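Local atomic coordinates of uncharacterized lipoprotein yjhA (Bacillus subtilis, PDB entry 3CFU), a protein that is of unknown function but is a predicted membrane-anchored lipoprotein, represented here by its DUF4352 domain, a fold built mainly of beta strands. Residues A10-F15 and L122-P126. Coordinates in Å, arbitrary orientation, origin at the centre of the assembly. Residues are numbered along the deposited sequence.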
ATOM      1  N   ALA A  10      -5.618  -9.820  -7.985  1.00 33.92           N
ATOM      2  CA  ALA A  10      -6.555  -8.898  -7.348  1.00 34.04           C
ATOM      3  C   ALA A  10      -7.007  -7.894  -8.409  1.00 31.78           C
ATOM      4  O   ALA A  10      -6.302  -6.933  -8.720  1.00 30.62           O
ATOM      5  CB  ALA A  10      -5.865  -8.195  -6.190  1.00 35.67           C
ATOM      6  N   GLY A  11      -8.185  -8.133  -8.966  1.00 32.58           N
ATOM      7  CA  GLY A  11      -8.688  -7.265 -10.010  1.00 34.95           C
ATOM      8  C   GLY A  11      -7.887  -7.507 -11.278  1.00 35.01           C
ATOM      9  O   GLY A  11      -7.663  -8.659 -11.671  1.00 35.86           O
ATOM     10  N   HIS A  12      -7.451  -6.415 -11.906  1.00 34.30           N
ATOM     11  CA  HIS A  12      -6.657  -6.468 -13.133  1.00 31.91           C
ATOM     12  C   HIS A  12      -5.166  -6.369 -12.847  1.00 31.56           C
ATOM     13  O   HIS A  12      -4.377  -6.010 -13.722  1.00 30.08           O
ATOM     14  CB  HIS A  12      -7.076  -5.344 -14.079  1.00 31.31           C
ATOM     15  CG  HIS A  12      -8.439  -5.539 -14.660  1.00 33.95           C
ATOM     16  ND1 HIS A  12      -8.692  -6.445 -15.667  1.00 40.19           N
ATOM     17  CD2 HIS A  12      -9.632  -4.986 -14.341  1.00 34.47           C
ATOM     18  CE1 HIS A  12      -9.983  -6.444 -15.943  1.00 45.93           C
ATOM     19  NE2 HIS A  12     -10.577  -5.568 -15.152  1.00 46.48           N
ATOM     20  N   THR A  13      -4.787  -6.703 -11.622  1.00 32.99           N
ATOM     21  CA  THR A  13      -3.389  -6.654 -11.213  1.00 31.94           C
ATOM     22  C   THR A  13      -2.987  -7.914 -10.445  1.00 32.68           C
ATOM     23  O   THR A  13      -3.846  -8.652  -9.979  1.00 29.44           O
ATOM     24  CB  THR A  13      -3.125  -5.477 -10.224  1.00 30.95           C
ATOM     25  OG1 THR A  13      -3.848  -5.711  -9.006  1.00 31.77           O
ATOM     26  CG2 THR A  13      -3.574  -4.148 -10.811  1.00 32.87           C
ATOM     27  N   ASN A  14      -1.678  -8.175 -10.357  1.00 30.07           N
ATOM     28  CA  ASN A  14      -1.174  -9.264  -9.513  1.00 30.43           C
ATOM     29  C   ASN A  14      -0.545  -8.358  -8.471  1.00 29.59           C
ATOM     30  O   ASN A  14       0.155  -7.413  -8.825  1.00 29.68           O
ATOM     31  CB  ASN A  14      -0.058 -10.098 -10.141  1.00 31.18           C
ATOM     32  CG  ASN A  14      -0.571 -11.192 -11.052  1.00 28.16           C
ATOM     33  OD1 ASN A  14       0.142 -11.624 -11.954  1.00 36.64           O
ATOM     34  ND2 ASN A  14      -1.794 -11.655 -10.817  1.00 35.82           N
ATOM     35  N   PHE A  15      -0.772  -8.643  -7.204  1.00 32.48           N
ATOM     36  CA  PHE A  15      -0.265  -7.795  -6.144  1.00 31.54           C
ATOM     37  C   PHE A  15       0.548  -8.535  -5.102  1.00 30.26           C
ATOM     38  O   PHE A  15       0.237  -9.674  -4.750  1.00 29.60           O
ATOM     39  CB  PHE A  15      -1.447  -7.120  -5.447  1.00 29.53           C
ATOM     40  CG  PHE A  15      -1.060  -6.296  -4.267  1.00 29.68           C
ATOM     41  CD1 PHE A  15      -0.537  -5.027  -4.440  1.00 25.94           C
ATOM     42  CD2 PHE A  15      -1.185  -6.804  -2.981  1.00 28.51           C
ATOM     43  CE1 PHE A  15      -0.146  -4.272  -3.362  1.00 26.77           C
ATOM     44  CE2 PHE A  15      -0.798  -6.057  -1.892  1.00 26.50           C
ATOM     45  CZ  PHE A  15      -0.271  -4.784  -2.083  1.00 29.78           C
ATOM     46  N   LEU A 122      -2.468  -5.318   5.963  1.00 45.17           N
ATOM     47  CA  LEU A 122      -2.449  -4.325   4.905  1.00 43.06           C
ATOM     48  C   LEU A 122      -3.665  -4.672   4.060  1.00 40.91           C
ATOM     49  O   LEU A 122      -3.977  -5.853   3.856  1.00 37.67           O
ATOM     50  CB  LEU A 122      -1.175  -4.407   4.063  1.00 44.24           C
ATOM     51  CG  LEU A 122      -1.151  -3.325   2.971  1.00 45.53           C
ATOM     52  CD1 LEU A 122      -0.987  -1.960   3.618  1.00 42.74           C
ATOM     53  CD2 LEU A 122      -0.038  -3.586   1.978  1.00 42.65           C
ATOM     54  N   VAL A 123      -4.366  -3.638   3.605  1.00 38.90           N
ATOM     55  CA  VAL A 123      -5.557  -3.811   2.789  1.00 35.97           C
ATOM     56  C   VAL A 123      -5.279  -3.232   1.414  1.00 35.94           C
ATOM     57  O   VAL A 123      -4.680  -2.157   1.283  1.00 33.23           O
ATOM     58  CB  VAL A 123      -6.770  -3.064   3.383  1.00 39.02           C
ATOM     59  CG1 VAL A 123      -7.958  -3.188   2.435  1.00 35.39           C
ATOM     60  CG2 VAL A 123      -7.113  -3.618   4.787  1.00 38.52           C
ATOM     61  N   TYR A 124      -5.719  -3.944   0.386  1.00 34.55           N
ATOM     62  CA  TYR A 124      -5.513  -3.490  -0.970  1.00 33.46           C
ATOM     63  C   TYR A 124      -6.807  -3.639  -1.745  1.00 31.59           C
ATOM     64  O   TYR A 124      -7.352  -4.739  -1.820  1.00 31.89           O
ATOM     65  CB  TYR A 124      -4.404  -4.318  -1.640  1.00 31.62           C
ATOM     66  CG  TYR A 124      -4.265  -4.080  -3.124  1.00 28.86           C
ATOM     67  CD1 TYR A 124      -4.002  -2.808  -3.617  1.00 16.43           C
ATOM     68  CD2 TYR A 124      -4.411  -5.122  -4.038  1.00 32.30           C
ATOM     69  CE1 TYR A 124      -3.890  -2.570  -4.984  1.00 21.19           C
ATOM     70  CE2 TYR A 124      -4.292  -4.897  -5.412  1.00 31.83           C
ATOM     71  CZ  TYR A 124      -4.032  -3.610  -5.874  1.00 28.54           C
ATOM     72  OH  TYR A 124      -3.910  -3.347  -7.216  1.00 23.92           O
ATOM     73  N   ASN A 125      -7.313  -2.534  -2.289  1.00 28.90           N
ATOM     74  CA  ASN A 125      -8.525  -2.568  -3.100  1.00 30.81           C
ATOM     75  C   ASN A 125      -8.105  -2.086  -4.492  1.00 28.43           C
ATOM     76  O   ASN A 125      -7.832  -0.895  -4.700  1.00 31.82           O
ATOM     77  CB  ASN A 125      -9.622  -1.658  -2.524  1.00 27.49           C
ATOM     78  CG  ASN A 125     -10.968  -1.857  -3.222  1.00 30.99           C
ATOM     79  OD1 ASN A 125     -11.069  -1.767  -4.454  1.00 28.62           O
ATOM     80  ND2 ASN A 125     -12.005  -2.136  -2.438  1.00 38.79           N
ATOM     81  N   PRO A 126      -8.039  -3.008  -5.464  1.00 25.74           N
ATOM     82  CA  PRO A 126      -7.639  -2.675  -6.844  1.00 25.07           C
ATOM     83  C   PRO A 126      -8.526  -1.658  -7.557  1.00 23.56           C
ATOM     84  O   PRO A 126      -8.051  -0.887  -8.385  1.00 24.68           O
ATOM     85  CB  PRO A 126      -7.566  -4.038  -7.542  1.00 22.78           C
ATOM     86  CG  PRO A 126      -8.518  -4.898  -6.758  1.00 25.86           C
ATOM     87  CD  PRO A 126      -8.350  -4.439  -5.315  1.00 25.32           C
TER
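Two flat rings, F15 and Y124, form the apolar centre of this contact: an offset stack with centroids 4.1 Å apart and planes inclined by 14°. The Y124 CB also lies over the face of the F15 ring, 4.2 Å from its centroid, as a CH-pi contact. At the F15 edge, CZ meets L122 CD2 at 4.2 Å, the branched leucine filling space beside the ring. The small side chain of A10 lets the tyrosine ring lie close, with A10 CB 3.7 Å from Y124 CE2.

Tyrosine suits the boundary because its hydroxyl reaches past the apolar layer: Y124 OH donates to T13 OG1 (3.0 Å), and T13 OG1 in turn donates to A10 O (2.8 Å), so the buried threonine uses its hydroxyl both ways. A10 to T13 make a type II' turn, in which G11 takes a positive phi of 72°; a CB here would also clash with P126, whose ring packs against the turn, P126 CB 3.4 Å from A10 O. N125, facing away, N-caps the helix 126-129 that P126 opens.

The strands 13-15 and 122-124 run nearly antiparallel (175°) with axes 11.1 Å apart, and so meet through side chains, as facing sheets of a beta sandwich do. The turn joins edge strand 7-10 to strand 13-23, while strand 121-124 lies between 70-73 and 146-149; V53 and M55 of strand 47-57 border the aromatic pair.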